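Local structure of ribulose-bisphosphate carboxylase (Alicyclobacillus acidocaldarius subsp. acidocaldarius, 4NAS) at residues 160-165 against 195-200; 33-38 against 80-86; 298-304 against 332-338; 218-224 against 246-250; 117-121 against 327-331. The protein belongs to the ribulose-bisphosphate carboxylase large-chain family, pairing an N-terminal alpha/beta domain with a TIM-barrel domain that carries a calcium site. All blocks are in the same frame, centred on the assembly; numbering follows the deposited sequence.

Overall arrangement
Three contacts lie in the TIM-barrel domain. Contact 3 joins two neighbouring barrel strands near the centre of the chain; the centres of contacts 1 and 4 lie about 24 Å and 22 Å from its own. Contact 2 belongs to the N-terminal domain, its centre about 52 Å from that of contact 1. Contact 5 bridges the two regions: its 327-331 segment runs into a strand of contact 3, and Leu-119 CB packs on Val-84 CG1 of contact 2 at 4.1 Å. Lys-176, Asp-178 and Glu-179 form a calcium site; calcium ions lie about 8, 7 and 5 Å from the Ile-301, Leu-37 and His-329 side chains. Contacts 2 and 4, and contact 3 at Pro-303, also meet the second subunit.

Contact 1: residues 160-165 against 195-200; sequences LVEAFG and AYAAKA
Val-161 and Gly-165 of helix 157-168 face Tyr-196 and Lys-199 of helix 189-207, the axes of the two short segments passing 9.7 Å apart while their chains run the same general way at 42°. Phe-164 and Tyr-196 carry the contact as an offset stack, with ring centroids 4.7 Å apart and planes 20° from parallel. The slip sets each ring over the root of the other: Tyr-196 CB lies 3.7 Å from the centroid of the Phe-164 ring, and Phe-164 CB lies 4.1 Å from that of the Tyr-196 ring, both CH-pi contacts almost along the ring normal. With CG anti to the backbone N (chi1 173°), Phe-164 reaches across to this position. The two helices are successive members of the outer helical layer of the TIM barrel, and flat aromatic groups can lie layered between them; Phe-149 and Val-175 also touch Phe-164, while Tyr-213 meets the Tyr-196 ring. Val-161 divides its branches, CG2 resting on Ala-195 CB at 3.8 Å and beside the Tyr-196 edge, CG1 against the methylenes of Lys-199. That lysine bends past Gly-165, where the absence of a side chain lets Lys-199 CE come within 4.1 Å of Gly-165 CA, and its NZ makes a long, weak ion pair with Glu-202. At the far end of the phenol, Leu-160 CB sits 3.3 Å from Tyr-196 OH, near the ring plane.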
# COMPACT_ATOMS: atom_id res chain seq x y z
N LEU B 160 6.66 31.18 -6.63
CA LEU B 160 7.38 29.97 -6.26
C LEU B 160 8.89 30.20 -6.34
O LEU B 160 9.64 29.82 -5.44
CB LEU B 160 6.95 28.82 -7.17
CG LEU B 160 5.57 28.23 -6.86
CD1 LEU B 160 5.17 27.22 -7.94
CD2 LEU B 160 5.59 27.59 -5.47
N VAL B 161 9.31 30.84 -7.42
CA VAL B 161 10.73 31.06 -7.68
C VAL B 161 11.38 31.87 -6.58
O VAL B 161 12.48 31.55 -6.10
CB VAL B 161 10.95 31.71 -9.07
CG1 VAL B 161 12.26 32.51 -9.11
CG2 VAL B 161 10.89 30.66 -10.17
N GLU B 162 10.67 32.92 -6.16
CA GLU B 162 11.14 33.79 -5.09
C GLU B 162 11.28 33.01 -3.79
O GLU B 162 12.24 33.21 -3.03
CB GLU B 162 10.20 34.97 -4.89
CG GLU B 162 10.47 35.76 -3.63
N ALA B 163 10.32 32.12 -3.54
CA ALA B 163 10.31 31.30 -2.34
C ALA B 163 11.48 30.33 -2.41
O ALA B 163 12.09 30.00 -1.39
CB ALA B 163 8.98 30.55 -2.23
N PHE B 164 11.80 29.88 -3.62
CA PHE B 164 12.93 28.98 -3.78
C PHE B 164 14.21 29.75 -3.49
O PHE B 164 15.11 29.25 -2.82
CB PHE B 164 12.97 28.37 -5.19
CG PHE B 164 14.22 27.58 -5.47
CD1 PHE B 164 14.32 26.27 -5.04
CD2 PHE B 164 15.29 28.16 -6.12
CE1 PHE B 164 15.47 25.53 -5.28
CE2 PHE B 164 16.45 27.43 -6.36
CZ PHE B 164 16.54 26.12 -5.93
N GLY B 165 14.26 30.99 -3.98
CA GLY B 165 15.43 31.82 -3.84
C GLY B 165 15.76 32.14 -2.39
O GLY B 165 16.92 32.07 -1.99
N ALA B 195 13.12 26.53 -13.99
CA ALA B 195 13.15 27.85 -13.38
C ALA B 195 14.02 27.92 -12.13
O ALA B 195 14.80 28.87 -11.96
CB ALA B 195 11.74 28.33 -13.06
N TYR B 196 13.89 26.93 -11.24
CA TYR B 196 14.66 26.91 -10.01
C TYR B 196 16.14 26.70 -10.33
O TYR B 196 17.01 27.12 -9.57
CB TYR B 196 14.18 25.82 -9.03
CG TYR B 196 12.73 25.94 -8.56
CD1 TYR B 196 11.87 26.93 -9.05
CD2 TYR B 196 12.23 25.05 -7.62
CE1 TYR B 196 10.56 27.01 -8.62
CE2 TYR B 196 10.93 25.12 -7.19
CZ TYR B 196 10.10 26.09 -7.69
OH TYR B 196 8.81 26.13 -7.24
N ALA B 197 16.42 26.01 -11.43
CA ALA B 197 17.79 25.86 -11.91
C ALA B 197 18.45 27.22 -12.14
O ALA B 197 19.56 27.48 -11.66
CB ALA B 197 17.82 25.04 -13.18
N ALA B 198 17.78 28.09 -12.89
CA ALA B 198 18.34 29.40 -13.19
C ALA B 198 18.54 30.25 -11.93
O ALA B 198 19.58 30.87 -11.76
CB ALA B 198 17.49 30.14 -14.22
N LYS B 199 17.53 30.26 -11.06
CA LYS B 199 17.60 31.05 -9.84
C LYS B 199 18.77 30.57 -9.00
O LYS B 199 19.55 31.37 -8.48
CB LYS B 199 16.29 30.93 -9.05
CG LYS B 199 16.15 31.86 -7.86
CD LYS B 199 16.10 33.35 -8.29
CE LYS B 199 15.59 34.22 -7.14
NZ LYS B 199 16.18 35.61 -7.15
N ALA B 200 18.89 29.24 -8.89
CA ALA B 200 20.01 28.63 -8.18
C ALA B 200 21.36 29.10 -8.71
O ALA B 200 22.29 29.34 -7.94
CB ALA B 200 19.92 27.09 -8.23

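Contact 2: residues 33-38 against 80-86; sequences IAVGLT and IAYPVAN
Tyr-82 pushes its phenol ring from strand 73-83 into a hollow formed by Ile-33, Leu-37 and Thr-38 at the end of helix 26-36. At its tip, Tyr-82 OH lies 3.4 Å from Ile-33 CG2 and 3.7 Å from Leu-37 CD1. Leu-37 CB meets the ring edge in its plane, near CE2. The methyl of Thr-38 fills the notch between ring and proline, its CG2 3.7 Å from Tyr-82 CD2 and also touching Pro-83 CD. Ile-80 supplies the second bump, its CG2 settling 4.0 Å from Ala-34 CA, where the small alanine lets the strand come close; the same methyl lies over one Tyr-82 face. This is helix-on-sheet packing within the N-terminal domain, with Val-60 of strand 59-68 touching both Ala-34 and Ile-80. Thr-38 can show its methyl because OG1 sits between the backbone N and the carbonyl carbon (chi1 57°), bonding Ala-34 O at 2.7 Å and also pairing with Gly-58 N. Asn-86, held through OD1 by His-56 ND1, lays its ND2 3.8 Å from Thr-38 CB. No direct hydrogen bond crosses the contact; a water that donates to Leu-37 O and weakly accepts from Asn-86 ND2 gives a slender polar link, so adhesion rests on shape and apolar burial.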
# COMPACT_ATOMS: atom_id res chain seq x y z
N ILE B 33 -0.31 -21.93 8.20
CA ILE B 33 0.38 -20.83 7.52
C ILE B 33 1.51 -21.34 6.63
O ILE B 33 1.58 -21.00 5.45
CB ILE B 33 0.91 -19.79 8.52
CG1 ILE B 33 -0.24 -19.12 9.28
CG2 ILE B 33 1.77 -18.72 7.81
CD1 ILE B 33 0.21 -18.34 10.49
N ALA B 34 2.40 -22.17 7.20
CA ALA B 34 3.59 -22.63 6.47
C ALA B 34 3.25 -23.42 5.21
O ALA B 34 3.94 -23.31 4.19
CB ALA B 34 4.48 -23.44 7.39
N VAL B 35 2.19 -24.23 5.28
CA VAL B 35 1.75 -25.03 4.15
C VAL B 35 0.83 -24.25 3.20
O VAL B 35 1.03 -24.24 1.99
CB VAL B 35 1.07 -26.33 4.64
CG1 VAL B 35 0.35 -27.09 3.50
CG2 VAL B 35 2.09 -27.22 5.34
N GLY B 36 -0.16 -23.56 3.77
CA GLY B 36 -1.16 -22.86 2.98
C GLY B 36 -0.64 -21.68 2.16
O GLY B 36 -1.20 -21.36 1.11
N LEU B 37 0.39 -21.01 2.64
CA LEU B 37 0.95 -19.85 1.94
C LEU B 37 2.15 -20.21 1.06
O LEU B 37 2.85 -19.33 0.58
CB LEU B 37 1.35 -18.75 2.93
CG LEU B 37 0.20 -18.22 3.77
CD1 LEU B 37 0.70 -17.11 4.69
CD2 LEU B 37 -0.94 -17.73 2.87
N THR B 38 2.39 -21.50 0.86
CA THR B 38 3.46 -21.92 -0.02
C THR B 38 2.96 -22.87 -1.11
O THR B 38 2.78 -22.46 -2.26
CB THR B 38 4.63 -22.53 0.76
OG1 THR B 38 4.17 -23.63 1.55
CG2 THR B 38 5.25 -21.47 1.68
N ILE B 80 8.03 -18.11 10.33
CA ILE B 80 7.71 -18.99 9.20
C ILE B 80 8.74 -18.82 8.07
O ILE B 80 9.10 -17.69 7.72
CB ILE B 80 6.29 -18.70 8.63
CG1 ILE B 80 5.22 -18.80 9.72
CG2 ILE B 80 5.97 -19.63 7.47
CD1 ILE B 80 5.11 -20.20 10.36
N ALA B 81 9.24 -19.93 7.53
CA ALA B 81 10.17 -19.90 6.39
C ALA B 81 9.45 -20.15 5.06
O ALA B 81 8.80 -21.18 4.88
CB ALA B 81 11.28 -20.91 6.59
N TYR B 82 9.56 -19.19 4.15
CA TYR B 82 8.96 -19.26 2.81
C TYR B 82 10.04 -19.43 1.76
O TYR B 82 10.82 -18.50 1.52
CB TYR B 82 8.18 -17.98 2.48
CG TYR B 82 7.06 -17.67 3.44
CD1 TYR B 82 7.31 -16.98 4.62
CD2 TYR B 82 5.75 -18.07 3.17
CE1 TYR B 82 6.30 -16.70 5.50
CE2 TYR B 82 4.72 -17.77 4.07
CZ TYR B 82 5.02 -17.08 5.23
OH TYR B 82 4.05 -16.77 6.15
N PRO B 83 10.09 -20.59 1.11
CA PRO B 83 11.14 -20.90 0.13
C PRO B 83 11.19 -19.82 -0.93
O PRO B 83 10.14 -19.41 -1.42
CB PRO B 83 10.67 -22.22 -0.49
CG PRO B 83 9.84 -22.86 0.57
CD PRO B 83 9.14 -21.71 1.29
N VAL B 84 12.38 -19.36 -1.29
CA VAL B 84 12.52 -18.24 -2.21
C VAL B 84 12.09 -18.61 -3.63
O VAL B 84 11.73 -17.75 -4.44
CB VAL B 84 13.98 -17.72 -2.21
CG1 VAL B 84 14.23 -16.68 -3.30
CG2 VAL B 84 14.30 -17.15 -0.85
N ALA B 85 12.07 -19.91 -3.91
CA ALA B 85 11.71 -20.39 -5.23
C ALA B 85 10.27 -20.11 -5.59
O ALA B 85 9.90 -20.24 -6.75
CB ALA B 85 12.00 -21.88 -5.34
N ASN B 86 9.44 -19.75 -4.61
CA ASN B 86 8.05 -19.42 -4.90
C ASN B 86 7.82 -17.95 -5.24
O ASN B 86 6.71 -17.56 -5.62
CB ASN B 86 7.13 -19.80 -3.74
CG ASN B 86 7.23 -21.25 -3.39
OD1 ASN B 86 7.64 -22.06 -4.23
ND2 ASN B 86 6.90 -21.59 -2.16
O HOH W 1 4.78 -19.13 -1.27

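Contact 3: residues 298-304 against 332-338; sequences DIGIFPS and VLPAPSA
Ile-299 and Leu-333 stand side by side and point the same way on neighbouring parallel strands, the two strands of a beta-alpha-beta crossover through helix 313-324 in the TIM barrel. Ile-301 and Ala-335 share their face of the sheet. Ala-335 CB, a single small methyl, touches both isoleucines, 3.9 Å from Ile-299 CG2 and 4.0 Å from Ile-301 CG1; Val-357 and Leu-265 of other strands add to this apolar layer.

The opposite face, turned to helix 313-324, belongs to Phe-302, Pro-334 and Pro-336. Phe-302 has CG between its backbone N and carbonyl carbon (chi1 55°), a crowded position that folds the ring over towards the prolines. Pro-334 CB meets the ring edge in plane, 3.5 Å from Phe-302 CE1, whereas Pro-336 CA lies over the ring centre, so one flat group is used on edge and face. Leu-319 and Leu-320 of the helix touch Phe-302 and Pro-334 respectively.

Between the faces runs the backbone ladder. Gly-300 N donates to Leu-333 O at 2.8 Å, and Ala-335 N donates to Gly-300 O at 2.7 Å. Prolines fit at 334 and 336 because the bonds to this neighbour use the N-H groups of Leu-333, Ala-335 and Ser-337 instead. Farther along, Ser-304 N bonds Ser-337 O, and the Ser-304 hydroxyl, which also pairs with Tyr-306 N, gives its proton to the next carbonyl: OG to Ala-338 O, 2.6 Å.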
# COMPACT_ATOMS: atom_id res chain seq x y z
N ASP B 298 17.57 6.84 -2.30
CA ASP B 298 18.93 7.26 -1.97
C ASP B 298 18.94 8.06 -0.68
O ASP B 298 19.96 8.16 -0.00
CB ASP B 298 19.52 8.07 -3.11
CG ASP B 298 19.60 7.28 -4.39
OD1 ASP B 298 20.51 6.44 -4.49
OD2 ASP B 298 18.75 7.50 -5.29
N ILE B 299 17.80 8.66 -0.37
CA ILE B 299 17.60 9.40 0.86
C ILE B 299 16.28 8.97 1.42
O ILE B 299 15.26 8.92 0.70
CB ILE B 299 17.56 10.93 0.62
CG1 ILE B 299 18.85 11.40 -0.08
CG2 ILE B 299 17.40 11.67 1.95
CD1 ILE B 299 18.75 12.80 -0.63
N GLY B 300 16.25 8.67 2.72
CA GLY B 300 15.03 8.19 3.32
C GLY B 300 14.57 9.10 4.46
O GLY B 300 15.31 9.31 5.41
N ILE B 301 13.36 9.63 4.33
CA ILE B 301 12.76 10.51 5.32
C ILE B 301 11.88 9.66 6.24
O ILE B 301 11.12 8.83 5.77
CB ILE B 301 11.84 11.55 4.61
CG1 ILE B 301 12.65 12.43 3.64
CG2 ILE B 301 11.01 12.35 5.63
CD1 ILE B 301 11.77 13.32 2.75
N PHE B 302 12.02 9.83 7.55
CA PHE B 302 11.25 9.06 8.54
C PHE B 302 11.10 9.92 9.79
O PHE B 302 11.87 10.88 9.97
CB PHE B 302 11.96 7.70 8.85
CG PHE B 302 13.39 7.85 9.30
CD1 PHE B 302 14.42 7.90 8.38
CD2 PHE B 302 13.70 7.96 10.66
CE1 PHE B 302 15.74 8.06 8.80
CE2 PHE B 302 15.03 8.12 11.09
CZ PHE B 302 16.05 8.18 10.16
N PRO B 303 10.08 9.65 10.63
CA PRO B 303 9.87 10.49 11.83
C PRO B 303 11.04 10.39 12.80
O PRO B 303 11.47 9.26 13.07
CB PRO B 303 8.61 9.87 12.47
CG PRO B 303 7.89 9.27 11.35
CD PRO B 303 8.91 8.79 10.37
N SER B 304 11.56 11.53 13.28
CA SER B 304 12.70 11.54 14.22
C SER B 304 12.25 11.17 15.63
O SER B 304 11.06 11.16 15.92
CB SER B 304 13.36 12.92 14.30
OG SER B 304 12.56 13.81 15.09
N VAL B 332 21.90 4.13 2.49
CA VAL B 332 20.94 5.20 2.24
C VAL B 332 21.18 6.30 3.26
O VAL B 332 21.53 6.01 4.40
CB VAL B 332 19.51 4.68 2.40
CG1 VAL B 332 18.48 5.80 2.16
CG2 VAL B 332 19.28 3.49 1.47
N LEU B 333 20.99 7.55 2.85
CA LEU B 333 21.10 8.69 3.77
C LEU B 333 19.81 8.84 4.56
O LEU B 333 18.74 8.95 3.97
CB LEU B 333 21.36 9.99 2.98
CG LEU B 333 22.77 10.36 2.56
CD1 LEU B 333 22.72 11.43 1.45
CD2 LEU B 333 23.56 10.88 3.76
N PRO B 334 19.90 8.84 5.89
CA PRO B 334 18.71 9.11 6.70
C PRO B 334 18.39 10.60 6.81
O PRO B 334 19.30 11.45 7.00
CB PRO B 334 19.09 8.54 8.08
CG PRO B 334 20.58 8.58 8.10
CD PRO B 334 21.05 8.40 6.69
N ALA B 335 17.11 10.92 6.66
CA ALA B 335 16.65 12.30 6.78
C ALA B 335 15.52 12.38 7.82
O ALA B 335 14.34 12.46 7.46
CB ALA B 335 16.18 12.79 5.43
N PRO B 336 15.88 12.30 9.10
CA PRO B 336 14.85 12.24 10.14
C PRO B 336 14.13 13.59 10.25
O PRO B 336 14.76 14.65 10.14
CB PRO B 336 15.64 11.88 11.41
CG PRO B 336 17.05 12.32 11.12
CD PRO B 336 17.25 12.18 9.65
N SER B 337 12.82 13.52 10.43
CA SER B 337 11.98 14.70 10.32
C SER B 337 11.34 15.03 11.67
O SER B 337 11.19 14.15 12.53
CB SER B 337 10.89 14.47 9.25
OG SER B 337 9.97 13.44 9.63
N ALA B 338 10.96 16.31 11.82
CA ALA B 338 10.32 16.87 13.03
C ALA B 338 11.26 17.17 14.20
O ALA B 338 12.09 16.35 14.59
CB ALA B 338 9.11 16.04 13.48

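Contact 4: residues 218-224 against 246-250; sequences TGPVHSL and YGYDV. With FMT (formic acid), chain F.
Tyr-246 reaches across to the turn at Gly-219 and to Val-221 and Leu-224, linking two successive beta-alpha units of the TIM barrel near the starts of helices 221-233 and 248-256. The polar part is built on the phenol. Tyr-246 OH donates to Gly-219 O over 2.7 Å, meeting a lone pair in the carbonyl plane at a C=O...O angle of 137°. A water donates to Tyr-246 OH at 2.6 Å and accepts from Gly-219 N at 3.1 Å, so the hydroxyl holds the carbonyl of Gly-219 directly and its amide through the water. Gly-219, with no side chain, takes its positive phi (107°) easily.

The apolar part surrounds the ring. Leu-224 CD2 lies over one face, toward the rim, in a CH-pi contact 4.1 Å from the Tyr-246 centroid; CG standing opposite the backbone N (chi1 -154°) carries it there. It also touches Val-250 CG1 at 3.6 Å. Val-221 CG2 lies at the ring edge beside CD1 and meets Val-250 CG2 tip to tip. One methyl of each, Val-221 CG2 and Leu-224 CD2, thus serves ring and Val-250 together, while Val-250 divides its own two. Across the dimer interface, Val-250 meets Val-250 of the second subunit and Tyr-246 touches Ala-92 of the second subunit.

A formic acid molecule, probably from the crystallisation liquor, lies beside Pro-220 and Val-221, its O2 accepting a hydrogen bond from Val-221 N at 3.1 Å.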
# COMPACT_ATOMS: atom_id res chain seq x y z
N THR B 218 4.98 12.95 -10.00
CA THR B 218 3.53 12.80 -9.92
C THR B 218 2.90 12.49 -11.28
O THR B 218 3.55 12.62 -12.32
CB THR B 218 2.87 14.10 -9.43
OG1 THR B 218 3.06 15.13 -10.40
CG2 THR B 218 3.46 14.54 -8.12
N GLY B 219 1.62 12.12 -11.24
CA GLY B 219 0.89 11.73 -12.43
C GLY B 219 0.65 10.23 -12.47
O GLY B 219 1.02 9.50 -11.56
N PRO B 220 0.04 9.75 -13.56
CA PRO B 220 -0.34 8.36 -13.79
C PRO B 220 0.86 7.43 -13.88
O PRO B 220 1.90 7.83 -14.41
CB PRO B 220 -1.02 8.41 -15.17
CG PRO B 220 -1.38 9.84 -15.38
CD PRO B 220 -0.33 10.63 -14.68
N VAL B 221 0.71 6.20 -13.38
CA VAL B 221 1.82 5.25 -13.36
C VAL B 221 2.46 5.04 -14.74
O VAL B 221 3.68 5.08 -14.86
CB VAL B 221 1.42 3.91 -12.69
CG1 VAL B 221 2.37 2.80 -13.08
CG2 VAL B 221 1.38 4.07 -11.15
N HIS B 222 1.64 4.88 -15.78
CA HIS B 222 2.14 4.53 -17.12
C HIS B 222 3.07 5.58 -17.76
O HIS B 222 3.77 5.30 -18.73
CB HIS B 222 0.98 4.23 -18.07
CG HIS B 222 0.13 5.42 -18.40
ND1 HIS B 222 0.50 6.35 -19.35
CD2 HIS B 222 -1.05 5.85 -17.89
CE1 HIS B 222 -0.43 7.29 -19.42
NE2 HIS B 222 -1.38 7.00 -18.55
N SER B 223 3.08 6.79 -17.22
CA SER B 223 3.93 7.82 -17.80
C SER B 223 4.96 8.29 -16.76
O SER B 223 5.75 9.19 -17.02
CB SER B 223 3.10 8.98 -18.34
OG SER B 223 2.50 9.71 -17.29
N LEU B 224 4.94 7.64 -15.60
CA LEU B 224 5.82 8.00 -14.49
C LEU B 224 7.31 7.87 -14.82
O LEU B 224 8.11 8.75 -14.49
CB LEU B 224 5.48 7.15 -13.27
CG LEU B 224 5.81 7.77 -11.91
CD1 LEU B 224 5.10 9.09 -11.74
CD2 LEU B 224 5.41 6.81 -10.79
N TYR B 246 2.46 5.02 -4.12
CA TYR B 246 2.58 4.52 -5.49
C TYR B 246 2.80 3.01 -5.52
O TYR B 246 2.36 2.33 -6.45
CB TYR B 246 3.73 5.21 -6.21
CG TYR B 246 3.30 6.43 -6.97
CD1 TYR B 246 2.45 6.33 -8.06
CD2 TYR B 246 3.77 7.69 -6.61
CE1 TYR B 246 2.06 7.45 -8.77
CE2 TYR B 246 3.38 8.83 -7.33
CZ TYR B 246 2.53 8.70 -8.40
OH TYR B 246 2.16 9.80 -9.14
N GLY B 247 3.46 2.48 -4.49
CA GLY B 247 3.81 1.07 -4.44
C GLY B 247 5.29 0.83 -4.65
O GLY B 247 5.91 1.50 -5.48
N TYR B 248 5.85 -0.17 -3.98
CA TYR B 248 7.31 -0.34 -4.02
C TYR B 248 7.83 -0.79 -5.38
O TYR B 248 8.95 -0.42 -5.78
CB TYR B 248 7.82 -1.29 -2.92
CG TYR B 248 7.63 -0.80 -1.50
CD1 TYR B 248 8.60 -0.03 -0.86
CD2 TYR B 248 6.50 -1.15 -0.77
CE1 TYR B 248 8.44 0.41 0.44
CE2 TYR B 248 6.32 -0.70 0.53
CZ TYR B 248 7.30 0.06 1.14
OH TYR B 248 7.13 0.50 2.43
N ASP B 249 7.05 -1.61 -6.08
CA ASP B 249 7.46 -2.09 -7.39
C ASP B 249 7.51 -0.97 -8.40
O ASP B 249 8.35 -1.01 -9.31
CB ASP B 249 6.55 -3.20 -7.91
CG ASP B 249 6.82 -4.52 -7.23
OD1 ASP B 249 8.01 -4.90 -7.12
OD2 ASP B 249 5.85 -5.16 -6.78
N VAL B 250 6.60 -0.01 -8.27
CA VAL B 250 6.59 1.17 -9.12
C VAL B 250 7.90 1.91 -8.96
O VAL B 250 8.58 2.21 -9.96
CB VAL B 250 5.44 2.16 -8.76
CG1 VAL B 250 5.76 3.54 -9.31
CG2 VAL B 250 4.13 1.70 -9.33
C FMT F . -3.06 6.48 -12.67
O1 FMT F . -4.16 6.35 -12.09
O2 FMT F . -2.27 5.58 -13.03
O HOH W 2 0.45 11.58 -8.38

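Contact 5: residues 117-121 against 327-331; sequences DELVR and GPHKP
His-329 and Pro-328 press against the short helix 117-120, the first by a hydrogen bond and the second by its ring. His-329 NE2 donates to Val-120 O over 2.9 Å. The oxygen lies close to the plane of the imidazole, yet the N-H comes down from above the carbonyl plane, 58° out of it, and so misses the lone pairs. Val-120 CG1 touches the same nitrogen, 3.4 Å from His-329 NE2, giving the ring an apolar neighbour beside its polar one. Pro-328 lies over one face of the Arg-121 guanidinium, with Pro-328 CB 3.8 Å from Arg-121 CZ, and its CG comes 3.5 Å from Asp-117 OD1. A proline ring, compact and apolar, can lie against the guanidinium face and leave NE to the carboxylate.

Behind these contacts, Arg-121 is steadied by a salt bridge within its own segment: its chain extends from CG to NE, and NE meets Asp-117 OD2 at 2.9 Å on its syn side, though 21° out of the carboxylate plane, with a weaker bond to OD1. Farther out, Leu-294 and Pro-126 touch His-329, and Arg-293 bonds the carbonyls of His-329 and Lys-330, fixing the path of the loop. The arrangement is an interdomain surface contact, joining the helix that follows the N-terminal sheet to an alpha-to-beta loop of the TIM barrel, just ahead of strand 333-337.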
# COMPACT_ATOMS: atom_id res chain seq x y z
N ASP B 117 20.34 -13.80 0.52
CA ASP B 117 21.10 -13.01 -0.43
C ASP B 117 20.54 -13.10 -1.85
O ASP B 117 20.46 -12.09 -2.54
CB ASP B 117 22.58 -13.43 -0.42
CG ASP B 117 23.46 -12.48 -1.19
OD1 ASP B 117 23.56 -11.28 -0.79
OD2 ASP B 117 24.04 -12.93 -2.20
N GLU B 118 20.15 -14.30 -2.28
CA GLU B 118 19.66 -14.50 -3.64
C GLU B 118 18.46 -13.58 -3.94
O GLU B 118 18.35 -13.01 -5.04
CB GLU B 118 19.28 -15.96 -3.88
CG GLU B 118 20.45 -16.88 -4.10
CD GLU B 118 20.12 -18.34 -3.85
OE1 GLU B 118 20.83 -19.21 -4.41
OE2 GLU B 118 19.15 -18.61 -3.10
N LEU B 119 17.58 -13.42 -2.96
CA LEU B 119 16.40 -12.57 -3.12
C LEU B 119 16.71 -11.06 -3.04
O LEU B 119 16.19 -10.27 -3.83
CB LEU B 119 15.31 -12.95 -2.12
CG LEU B 119 14.04 -12.08 -2.22
CD1 LEU B 119 13.32 -12.27 -3.56
CD2 LEU B 119 13.10 -12.34 -1.05
N VAL B 120 17.52 -10.66 -2.06
CA VAL B 120 17.97 -9.28 -1.94
C VAL B 120 18.56 -8.82 -3.27
O VAL B 120 18.24 -7.75 -3.75
CB VAL B 120 19.01 -9.12 -0.81
CG1 VAL B 120 19.58 -7.69 -0.77
CG2 VAL B 120 18.40 -9.49 0.53
N ARG B 121 19.37 -9.66 -3.91
CA ARG B 121 20.00 -9.23 -5.17
C ARG B 121 19.09 -9.10 -6.40
O ARG B 121 19.51 -8.59 -7.42
CB ARG B 121 21.24 -10.09 -5.49
CG ARG B 121 22.39 -9.84 -4.53
CD ARG B 121 23.54 -10.81 -4.80
NE ARG B 121 24.65 -10.61 -3.88
CZ ARG B 121 25.77 -9.95 -4.18
NH1 ARG B 121 26.74 -9.83 -3.29
NH2 ARG B 121 25.93 -9.42 -5.39
N GLY B 327 26.02 -4.74 2.84
CA GLY B 327 25.33 -5.69 1.99
C GLY B 327 25.71 -5.47 0.55
O GLY B 327 26.71 -4.84 0.25
N PRO B 328 24.88 -5.98 -0.36
CA PRO B 328 25.07 -5.87 -1.81
C PRO B 328 24.57 -4.54 -2.37
O PRO B 328 24.94 -4.19 -3.48
CB PRO B 328 24.18 -6.99 -2.36
CG PRO B 328 23.73 -7.78 -1.18
CD PRO B 328 23.76 -6.87 -0.03
N HIS B 329 23.72 -3.85 -1.64
CA HIS B 329 23.22 -2.55 -2.11
C HIS B 329 23.96 -1.42 -1.39
O HIS B 329 24.50 -1.63 -0.30
CB HIS B 329 21.71 -2.44 -1.91
CG HIS B 329 20.94 -3.55 -2.55
ND1 HIS B 329 21.17 -3.96 -3.85
CD2 HIS B 329 19.97 -4.37 -2.07
CE1 HIS B 329 20.37 -4.97 -4.14
NE2 HIS B 329 19.64 -5.25 -3.07
N LYS B 330 23.99 -0.25 -2.02
CA LYS B 330 24.52 0.96 -1.41
C LYS B 330 23.69 1.38 -0.19
O LYS B 330 22.48 1.13 -0.13
CB LYS B 330 24.49 2.13 -2.43
CG LYS B 330 25.35 1.93 -3.70
CD LYS B 330 25.08 3.07 -4.67
CE LYS B 330 26.15 3.22 -5.73
NZ LYS B 330 26.13 2.08 -6.65
N PRO B 331 24.34 2.03 0.78
CA PRO B 331 23.67 2.58 1.97
C PRO B 331 22.88 3.85 1.65
O PRO B 331 23.15 4.54 0.66
CB PRO B 331 24.84 2.90 2.91
CG PRO B 331 25.94 3.22 1.99
CD PRO B 331 25.80 2.29 0.83